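Local coordinates for protein putative nudix hydrolase family member (Chromobacterium violaceum, PDB 3F13) that probably acts as a magnesium-dependent hydrolase of the Nudix family, its exact substrate not being established, at residues M71-D76 / K85-I90; S109-M114 / I123-A128. One frame throughout, in Å; residues are numbered along the deposited sequence.

Contact 1. Residues M71-D76 / K85-I90; sequences MLYLFD and KVYLCI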
loop_
_atom_site.group_PDB
_atom_site.type_symbol
_atom_site.label_atom_id
_atom_site.label_comp_id
_atom_site.label_asym_id
_atom_site.label_seq_id
_atom_site.Cartn_x
_atom_site.Cartn_y
_atom_site.Cartn_z
ATOM N N MET B 71 -2.536 1.050 -0.215
ATOM C CA MET B 71 -3.259 -0.184 -0.456
ATOM C C MET B 71 -3.533 -0.849 0.881
ATOM O O MET B 71 -2.717 -0.785 1.814
ATOM C CB MET B 71 -2.373 -1.119 -1.332
ATOM C CG MET B 71 -0.695 -1.090 -1.056
ATOM S SD MET B 71 0.030 -2.412 -2.049
ATOM C CE MET B 71 -1.361 -2.827 -3.100
ATOM N N LEU B 72 -4.636 -1.563 0.966
ATOM C CA LEU B 72 -4.927 -2.324 2.158
ATOM C C LEU B 72 -5.247 -3.765 1.768
ATOM O O LEU B 72 -6.223 -4.006 1.048
ATOM C CB LEU B 72 -6.122 -1.704 2.904
ATOM C CG LEU B 72 -6.643 -2.566 4.046
ATOM C CD1 LEU B 72 -5.542 -2.647 5.143
ATOM C CD2 LEU B 72 -7.929 -1.975 4.594
ATOM N N TYR B 73 -4.431 -4.714 2.198
ATOM C CA TYR B 73 -4.730 -6.136 1.959
ATOM C C TYR B 73 -6.054 -6.528 2.629
ATOM O O TYR B 73 -6.229 -6.335 3.835
ATOM C CB TYR B 73 -3.571 -7.043 2.440
ATOM C CG TYR B 73 -3.949 -8.508 2.553
ATOM C CD1 TYR B 73 -4.164 -9.281 1.411
ATOM C CD2 TYR B 73 -4.201 -9.089 3.795
ATOM C CE1 TYR B 73 -4.565 -10.623 1.509
ATOM C CE2 TYR B 73 -4.580 -10.437 3.912
ATOM C CZ TYR B 73 -4.766 -11.187 2.743
ATOM O OH TYR B 73 -5.133 -12.511 2.811
ATOM N N LEU B 74 -7.009 -7.057 1.843
ATOM C CA LEU B 74 -8.312 -7.445 2.388
ATOM C C LEU B 74 -8.403 -8.953 2.661
ATOM O O LEU B 74 -8.745 -9.373 3.785
ATOM C CB LEU B 74 -9.426 -7.039 1.417
ATOM C CG LEU B 74 -9.349 -5.591 0.945
ATOM C CD1 LEU B 74 -10.377 -5.281 -0.170
ATOM C CD2 LEU B 74 -9.530 -4.684 2.193
ATOM N N PHE B 75 -8.107 -9.779 1.655
ATOM C CA PHE B 75 -8.251 -11.233 1.836
ATOM C C PHE B 75 -7.690 -11.984 0.642
ATOM O O PHE B 75 -7.350 -11.358 -0.400
ATOM C CB PHE B 75 -9.736 -11.625 2.008
ATOM C CG PHE B 75 -10.674 -11.036 0.946
ATOM C CD1 PHE B 75 -10.837 -11.662 -0.287
ATOM C CD2 PHE B 75 -11.402 -9.881 1.200
ATOM C CE1 PHE B 75 -11.713 -11.124 -1.282
ATOM C CE2 PHE B 75 -12.277 -9.334 0.230
ATOM C CZ PHE B 75 -12.399 -9.961 -1.033
ATOM N N ASP B 76 -7.640 -13.310 0.788
ATOM C CA ASP B 76 -7.202 -14.192 -0.285
ATOM C C ASP B 76 -8.467 -14.742 -0.942
ATOM O O ASP B 76 -9.483 -14.939 -0.269
ATOM C CB ASP B 76 -6.389 -15.368 0.261
ATOM C CG ASP B 76 -5.211 -14.931 1.111
ATOM O OD1 ASP B 76 -4.497 -13.967 0.730
ATOM O OD2 ASP B 76 -5.014 -15.537 2.195
ATOM N N LYS B 85 -4.450 -12.496 -4.008
ATOM C CA LYS B 85 -4.596 -11.567 -2.860
ATOM C C LYS B 85 -5.375 -10.359 -3.345
ATOM O O LYS B 85 -5.086 -9.795 -4.411
ATOM C CB LYS B 85 -3.264 -11.138 -2.263
ATOM C CG LYS B 85 -2.645 -12.204 -1.354
ATOM C CD LYS B 85 -1.373 -11.756 -0.701
ATOM C CE LYS B 85 -0.873 -12.868 0.203
ATOM N NZ LYS B 85 -1.847 -13.214 1.292
ATOM N N VAL B 86 -6.339 -9.922 -2.536
ATOM C CA VAL B 86 -7.205 -8.827 -2.932
ATOM C C VAL B 86 -6.915 -7.600 -2.076
ATOM O O VAL B 86 -6.860 -7.739 -0.859
ATOM C CB VAL B 86 -8.686 -9.245 -2.712
ATOM C CG1 VAL B 86 -9.666 -8.112 -3.126
ATOM C CG2 VAL B 86 -8.969 -10.499 -3.539
ATOM N N TYR B 87 -6.761 -6.424 -2.698
ATOM C CA TYR B 87 -6.377 -5.184 -1.996
ATOM C C TYR B 87 -7.280 -4.012 -2.373
ATOM O O TYR B 87 -7.583 -3.810 -3.566
ATOM C CB TYR B 87 -4.972 -4.714 -2.407
ATOM C CG TYR B 87 -3.891 -5.773 -2.328
ATOM C CD1 TYR B 87 -3.010 -5.804 -1.243
ATOM C CD2 TYR B 87 -3.753 -6.745 -3.324
ATOM C CE1 TYR B 87 -2.017 -6.747 -1.136
ATOM C CE2 TYR B 87 -2.715 -7.713 -3.231
ATOM C CZ TYR B 87 -1.884 -7.719 -2.104
ATOM O OH TYR B 87 -0.847 -8.651 -1.992
ATOM N N LEU B 88 -7.620 -3.187 -1.397
ATOM C CA LEU B 88 -8.346 -1.936 -1.647
ATOM C C LEU B 88 -7.243 -0.921 -1.907
ATOM O O LEU B 88 -6.332 -0.784 -1.081
ATOM C CB LEU B 88 -9.107 -1.506 -0.393
ATOM C CG LEU B 88 -9.836 -0.149 -0.507
ATOM C CD1 LEU B 88 -10.987 -0.190 -1.501
ATOM C CD2 LEU B 88 -10.373 0.307 0.859
ATOM N N CYS B 89 -7.274 -0.271 -3.059
ATOM C CA CYS B 89 -6.210 0.677 -3.432
ATOM C C CYS B 89 -6.703 2.103 -3.655
ATOM O O CYS B 89 -7.774 2.304 -4.203
ATOM C CB CYS B 89 -5.543 0.224 -4.722
ATOM S SG CYS B 89 -5.007 -1.510 -4.741
ATOM N N ILE B 90 -5.877 3.075 -3.262
ATOM C CA ILE B 90 -6.051 4.477 -3.581
ATOM C C ILE B 90 -4.954 4.912 -4.566
ATOM O O ILE B 90 -3.751 4.618 -4.388
ATOM C CB ILE B 90 -5.767 5.383 -2.350
ATOM C CG1 ILE B 90 -6.337 4.814 -1.064
ATOM C CG2 ILE B 90 -6.117 6.847 -2.661
ATOM C CD1 ILE B 90 -6.325 5.858 0.041
#

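Contact 2. Residues S109-M114 / I123-A128; sequences SPDTDM and ILRRYA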
loop_
_atom_site.group_PDB
_atom_site.type_symbol
_atom_site.label_atom_id
_atom_site.label_comp_id
_atom_site.label_asym_id
_atom_site.label_seq_id
_atom_site.Cartn_x
_atom_site.Cartn_y
_atom_site.Cartn_z
ATOM N N SER B 109 -22.625 -2.449 -7.442
ATOM C CA SER B 109 -22.964 -3.517 -6.514
ATOM C C SER B 109 -22.615 -4.866 -7.129
ATOM O O SER B 109 -22.538 -4.975 -8.354
ATOM C CB SER B 109 -24.441 -3.430 -6.081
ATOM O OG SER B 109 -25.246 -4.381 -6.733
ATOM N N PRO B 110 -22.360 -5.883 -6.287
ATOM C CA PRO B 110 -21.940 -7.194 -6.762
ATOM C C PRO B 110 -23.068 -7.865 -7.541
ATOM O O PRO B 110 -22.852 -8.884 -8.185
ATOM C CB PRO B 110 -21.677 -7.971 -5.473
ATOM C CG PRO B 110 -21.581 -6.914 -4.393
ATOM C CD PRO B 110 -22.528 -5.861 -4.828
ATOM N N ASP B 111 -24.262 -7.294 -7.472
ATOM C CA ASP B 111 -25.384 -7.832 -8.243
ATOM C C ASP B 111 -25.619 -7.032 -9.500
ATOM O O ASP B 111 -26.710 -7.056 -10.057
ATOM C CB ASP B 111 -26.654 -7.838 -7.404
ATOM C CG ASP B 111 -26.561 -8.789 -6.249
ATOM O OD1 ASP B 111 -26.788 -8.316 -5.103
ATOM O OD2 ASP B 111 -26.245 -9.999 -6.474
ATOM N N THR B 112 -24.597 -6.316 -9.946
ATOM C CA THR B 112 -24.707 -5.524 -11.162
ATOM C C THR B 112 -25.119 -6.369 -12.376
ATOM O O THR B 112 -24.832 -7.574 -12.455
ATOM C CB THR B 112 -23.386 -4.874 -11.519
ATOM O OG1 THR B 112 -23.535 -4.220 -12.789
ATOM C CG2 THR B 112 -22.301 -5.936 -11.635
ATOM N N ASP B 113 -25.780 -5.694 -13.321
ATOM C CA ASP B 113 -26.235 -6.255 -14.597
ATOM C C ASP B 113 -25.109 -6.538 -15.577
ATOM O O ASP B 113 -25.247 -7.314 -16.535
ATOM C CB ASP B 113 -27.163 -5.236 -15.259
ATOM C CG ASP B 113 -28.518 -5.240 -14.644
ATOM O OD1 ASP B 113 -28.861 -6.319 -14.091
ATOM O OD2 ASP B 113 -29.226 -4.200 -14.697
ATOM N N MET B 114 -24.007 -5.856 -15.345
ATOM C CA MET B 114 -22.858 -5.899 -16.215
ATOM C C MET B 114 -22.321 -7.313 -16.291
ATOM O O MET B 114 -22.470 -8.119 -15.355
ATOM C CB MET B 114 -21.836 -4.878 -15.676
ATOM C CG MET B 114 -20.393 -5.030 -16.052
ATOM S SD MET B 114 -19.560 -3.435 -15.774
ATOM C CE MET B 114 -20.778 -2.464 -14.915
ATOM N N ILE B 123 -15.483 -11.924 -5.805
ATOM C CA ILE B 123 -14.618 -11.096 -4.953
ATOM C C ILE B 123 -15.376 -9.836 -4.488
ATOM O O ILE B 123 -15.263 -9.386 -3.339
ATOM C CB ILE B 123 -13.307 -10.745 -5.716
ATOM C CG1 ILE B 123 -12.393 -11.984 -5.807
ATOM C CG2 ILE B 123 -12.633 -9.514 -5.078
ATOM C CD1 ILE B 123 -11.289 -11.910 -6.906
ATOM N N LEU B 124 -16.158 -9.241 -5.383
ATOM C CA LEU B 124 -16.912 -8.043 -5.019
ATOM C C LEU B 124 -17.970 -8.326 -3.972
ATOM O O LEU B 124 -18.283 -7.452 -3.145
ATOM C CB LEU B 124 -17.558 -7.399 -6.256
ATOM C CG LEU B 124 -16.576 -6.648 -7.138
ATOM C CD1 LEU B 124 -17.311 -6.146 -8.372
ATOM C CD2 LEU B 124 -15.930 -5.520 -6.309
ATOM N N ARG B 125 -18.543 -9.534 -3.990
ATOM C CA ARG B 125 -19.508 -9.876 -2.944
ATOM C C ARG B 125 -18.848 -9.894 -1.555
ATOM O O ARG B 125 -19.400 -9.396 -0.581
ATOM C CB ARG B 125 -20.172 -11.234 -3.218
ATOM C CG ARG B 125 -21.154 -11.171 -4.336
ATOM C CD ARG B 125 -22.331 -12.172 -4.128
ATOM N NE ARG B 125 -23.426 -11.694 -4.957
ATOM C CZ ARG B 125 -23.648 -12.145 -6.175
ATOM N NH1 ARG B 125 -24.639 -11.644 -6.907
ATOM N NH2 ARG B 125 -22.882 -13.114 -6.650
ATOM N N ARG B 126 -17.671 -10.493 -1.472
ATOM C CA ARG B 126 -16.953 -10.612 -0.213
ATOM C C ARG B 126 -16.514 -9.245 0.253
ATOM O O ARG B 126 -16.573 -8.933 1.433
ATOM C CB ARG B 126 -15.736 -11.504 -0.405
ATOM C CG ARG B 126 -15.075 -11.899 0.897
ATOM C CD ARG B 126 -14.494 -13.325 0.711
ATOM N NE ARG B 126 -13.429 -13.601 1.667
ATOM C CZ ARG B 126 -12.422 -14.432 1.422
ATOM N NH1 ARG B 126 -11.501 -14.626 2.342
ATOM N NH2 ARG B 126 -12.329 -15.036 0.243
ATOM N N TYR B 127 -16.043 -8.437 -0.687
ATOM C CA TYR B 127 -15.644 -7.066 -0.371
ATOM C C TYR B 127 -16.853 -6.283 0.164
ATOM O O TYR B 127 -16.755 -5.497 1.100
ATOM C CB TYR B 127 -15.149 -6.369 -1.637
ATOM C CG TYR B 127 -15.001 -4.870 -1.431
ATOM C CD1 TYR B 127 -13.988 -4.370 -0.617
ATOM C CD2 TYR B 127 -15.865 -3.956 -2.033
ATOM C CE1 TYR B 127 -13.843 -3.006 -0.417
ATOM C CE2 TYR B 127 -15.717 -2.583 -1.838
ATOM C CZ TYR B 127 -14.702 -2.128 -1.019
ATOM O OH TYR B 127 -14.531 -0.776 -0.816
ATOM N N ALA B 128 -17.999 -6.488 -0.461
ATOM C CA ALA B 128 -19.220 -5.819 0.010
ATOM C C ALA B 128 -19.528 -6.169 1.467
ATOM O O ALA B 128 -19.905 -5.287 2.244
ATOM C CB ALA B 128 -20.385 -6.186 -0.874
#

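Contact 1. Residues M71-D76 / K85-I90
M71-D76 and K85-I90 are the two antiparallel arms of a beta hairpin, L72 and L88 exchanging both backbone hydrogen bonds (L72 N to L88 O 2.8 Å) before a classic beta bulge sets L74 and F75 together opposite V86. At the bulge the V86 carbonyl takes a bond from L74 N and a weak one from F75 N, while V86 N returns one to F75 O.

In the same bulge V86 CB lies over one face of the F75 ring, 4.1 Å from the ring centroid in a CH-pi contact; a beta-branched residue suits this strand position and offers the ring a broad apolar surface. On the other face of the sheet, Y73 turns its edge toward the face of Y87, the planes 65° apart, and M71 CE makes an off-centre CH-pi contact with the Y87 ring, 4.3 Å from its centroid. M71 chi3, only 12°, curls CE back to that ring. Nearby, D76 OD1 takes two bonds: K85 NZ reaches its syn side at 2.8 Å in a salt bridge, and Y73 OH, at 2.6 Å, comes from above the carboxylate plane. The long K85 chain, with CG 3.8 Å from Y73 CE1, spends its methylenes on the tyrosine before delivering its charge.

The hairpin belongs to the mixed sheet of the Nudix fold, strand 16-25 pairing in parallel with strand 82-90. Helix 52-64 packs on Y87 and C89, helices 118-132 and 136-157 on the face carrying L72 and L88; M71 meets M71 of the second subunit.

Contact 2. Residues S109-M114 / I123-A128
P110 and D111, in a type I beta turn running from S109 to T112, meet R125 and its neighbours on segment 123-128 of helix 118-132. R125 can be followed outward from its CB. Its CG stands anti to the carbonyl carbon (chi1 -73°) and touches P110 CB at 3.4 Å, a close apolar contact. Farther out NE still passes P110 CB, at 4.1 Å, and then the flat guanidinium begins. CZ lies 3.9 Å from P110 O, the carbonyl oxygen sitting over one face of the group and offset toward its rim. At the tip NH1 donates to D111 OD2 in a salt bridge. The aspartate arrives at the guanidinium edge, the two side chains cross at about a right angle, and their planes are 44° apart. The modelled separation of NH1 and OD2 is too short to be trusted in detail.

Proline suits the second position of the turn, where its ring-restricted phi, here -67°, is near what a type I turn needs, and its ring makes a compact apolar knob: CG rests 3.8 Å from A128 CB, and CB faces L124 CB at 4.2 Å. The small alanine lets the ring come close to the helix. S109 OG accepts from D111 N in an ST turn within the same beta turn. R121, earlier on the same helix, bonds to P110 O and T112 O.

Chemically, greasy ring and charged tip divide the work: proline packs against the helix, while the ion pair lies at the protein surface, where solvent would probably weaken its attraction.

How the contacts relate
From the N terminus, the chain first completes contact 1, where strand 82-90 turns back on strand 70-78 and closes a short hairpin loop. It then passes through strand 103-107 and into the loop 109-114, and contact 2 closes a second local loop when helix 118-132 folds back beside that loop. The two follow in series, neither enclosing nor crossing the other, with centres about 16 Å apart. Helix 118-132 joins them: while L124, R125 and A128 face the loop, I123, R126 and Y127 turn to the hairpin, with F75 CZ 3.7 Å from I123 O. Together they tie hairpin, helix and the loop after strand 103-107 into one Nudix domain.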